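Alpha-galactosidase (Lactobacillus brevis, PDB 3MI6) probably removes terminal, non-reducing alpha-D-galactose residues from alpha-D-galactosides by hydrolysis, as a member of glycosyl hydrolase family 36. Local coordinates at residues Q694-P699 with L731-A736. Numbering follows the deposited sequence.
Sequences QINDDP and LFVVTA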
loop_
_atom_site.group_PDB
_atom_site.type_symbol
_atom_site.label_atom_id
_atom_site.label_comp_id
_atom_site.label_asym_id
_atom_site.label_seq_id
_atom_site.Cartn_x
_atom_site.Cartn_y
_atom_site.Cartn_z
ATOM N N GLN D 694 2.617 35.227 20.420
ATOM C CA GLN D 694 2.565 34.591 21.738
ATOM C C GLN D 694 1.373 33.660 21.774
ATOM O O GLN D 694 0.352 33.890 21.090
ATOM C CB GLN D 694 2.440 35.623 22.864
ATOM C CG GLN D 694 3.625 36.556 22.944
ATOM C CD GLN D 694 3.749 37.311 24.273
ATOM O OE1 GLN D 694 2.794 37.951 24.745
ATOM N NE2 GLN D 694 4.947 37.253 24.873
ATOM N N ILE D 695 1.503 32.612 22.574
ATOM C CA ILE D 695 0.503 31.583 22.616
ATOM C C ILE D 695 -0.017 31.239 23.980
ATOM O O ILE D 695 0.732 30.841 24.848
ATOM C CB ILE D 695 1.108 30.247 22.193
ATOM C CG1 ILE D 695 1.694 30.424 20.799
ATOM C CG2 ILE D 695 0.045 29.155 22.327
ATOM C CD1 ILE D 695 2.431 29.256 20.327
ATOM N N ASN D 696 -1.269 31.587 24.177
ATOM C CA ASN D 696 -1.962 31.427 25.428
ATOM C C ASN D 696 -1.138 32.178 26.422
ATOM O O ASN D 696 -0.626 33.199 26.116
ATOM C CB ASN D 696 -2.092 29.968 25.818
ATOM C CG ASN D 696 -2.739 29.135 24.761
ATOM O OD1 ASN D 696 -3.548 29.587 24.036
ATOM N ND2 ASN D 696 -2.374 27.911 24.691
ATOM N N ASP D 697 -1.007 31.669 27.617
ATOM C CA ASP D 697 -0.363 32.401 28.698
ATOM C C ASP D 697 1.151 32.130 28.769
ATOM O O ASP D 697 1.814 32.508 29.736
ATOM C CB ASP D 697 -1.022 32.039 30.027
ATOM C CG ASP D 697 -1.036 30.531 30.285
ATOM O OD1 ASP D 697 -0.660 29.745 29.377
ATOM O OD2 ASP D 697 -1.422 30.128 31.411
ATOM N N ASP D 698 1.711 31.432 27.764
ATOM C CA ASP D 698 3.150 31.206 27.662
ATOM C C ASP D 698 3.822 32.547 27.390
ATOM O O ASP D 698 3.476 33.243 26.425
ATOM C CB ASP D 698 3.448 30.190 26.555
ATOM C CG ASP D 698 4.917 30.114 26.194
ATOM O OD1 ASP D 698 5.734 30.820 26.822
ATOM O OD2 ASP D 698 5.247 29.346 25.265
ATOM N N PRO D 699 4.771 32.922 28.257
ATOM C CA PRO D 699 5.418 34.240 28.307
ATOM C C PRO D 699 6.439 34.440 27.208
ATOM O O PRO D 699 6.805 35.577 26.942
ATOM C CB PRO D 699 6.137 34.206 29.648
ATOM C CG PRO D 699 6.433 32.739 29.855
ATOM C CD PRO D 699 5.191 32.065 29.377
ATOM N N LEU D 731 -6.293 23.735 23.137
ATOM C CA LEU D 731 -6.599 24.946 22.403
ATOM C C LEU D 731 -5.402 25.886 22.457
ATOM O O LEU D 731 -4.706 25.955 23.466
ATOM C CB LEU D 731 -7.780 25.630 23.064
ATOM C CG LEU D 731 -8.974 26.116 22.253
ATOM C CD1 LEU D 731 -9.546 25.023 21.354
ATOM C CD2 LEU D 731 -10.007 26.606 23.241
ATOM N N PHE D 732 -5.180 26.618 21.374
ATOM C CA PHE D 732 -4.035 27.492 21.228
ATOM C C PHE D 732 -4.446 28.848 20.636
ATOM O O PHE D 732 -4.619 28.973 19.422
ATOM C CB PHE D 732 -3.031 26.844 20.289
ATOM C CG PHE D 732 -2.501 25.534 20.780
ATOM C CD1 PHE D 732 -1.493 25.489 21.730
ATOM C CD2 PHE D 732 -2.984 24.339 20.273
ATOM C CE1 PHE D 732 -0.998 24.276 22.171
ATOM C CE2 PHE D 732 -2.478 23.121 20.720
ATOM C CZ PHE D 732 -1.498 23.092 21.666
ATOM N N VAL D 733 -4.600 29.856 21.490
ATOM C CA VAL D 733 -4.893 31.213 21.039
ATOM C C VAL D 733 -3.607 31.968 20.689
ATOM O O VAL D 733 -2.758 32.214 21.553
ATOM C CB VAL D 733 -5.631 31.994 22.128
ATOM C CG1 VAL D 733 -5.975 33.384 21.646
ATOM C CG2 VAL D 733 -6.874 31.239 22.570
ATOM N N VAL D 734 -3.470 32.338 19.422
ATOM C CA VAL D 734 -2.239 32.948 18.933
ATOM C C VAL D 734 -2.407 34.439 18.714
ATOM O O VAL D 734 -3.222 34.863 17.909
ATOM C CB VAL D 734 -1.789 32.307 17.614
ATOM C CG1 VAL D 734 -0.518 32.959 17.113
ATOM C CG2 VAL D 734 -1.586 30.818 17.795
ATOM N N THR D 735 -1.636 35.235 19.444
ATOM C CA THR D 735 -1.702 36.688 19.330
ATOM C C THR D 735 -0.395 37.244 18.791
ATOM O O THR D 735 0.683 36.906 19.283
ATOM C CB THR D 735 -1.934 37.375 20.703
ATOM O OG1 THR D 735 -3.137 36.890 21.301
ATOM C CG2 THR D 735 -2.030 38.894 20.541
ATOM N N ALA D 736 -0.501 38.118 17.800
ATOM C CA ALA D 736 0.660 38.852 17.315
ATOM C C ALA D 736 1.151 39.905 18.326
ATOM O O ALA D 736 0.359 40.658 18.917
ATOM C CB ALA D 736 0.360 39.494 15.954
#
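Gln694 and Thr735 form an antiparallel hydrogen-bonded pair: Gln694 N donates to Thr735 O at 2.8 Å, and Thr735 N returns a bond to Gln694 O at 2.9 Å. One step on, Ile695 and Val734 make a non-hydrogen-bonded pair, and Asn696 N reaches Val733 O at 3.1 Å as the strand gives way to a turn.

There the amide of Asn696 takes over the backbone's role. Its chi1 of -55° sets CG beside the backbone N. OD1 accepts from Val733 N at 2.8 Å, while ND2 gives a longer bond of 3.3 Å to Leu731 O. Asparagine suits the place because its short side chain carries acceptor and donor together, and because it tolerates the positive phi (57°) of this turn position. An alanine here would probably leave Val733 N and Leu731 O without these mates and weaken the strand's hold on the turn.

On the buried face, which suits beta-branched Ile695 and Val734 and aromatic Phe732, the CG2 methyl of Ile695 meets the edge of the Phe732 ring, 4.0 Å from CD1; Tyr712 and Val714 lie against Ile695 and Phe732 respectively. Polar Gln694 and Thr735 take the more exposed face.

Phe732 and Val734 bond through their backbones to Ala666 and Ala664, placing strand 728-736 between 663-670 and 692-695 in the C-terminal domain's antiparallel sheet; the chain leaves 692-695 through a type II' beta turn from Ile695 to Asp698.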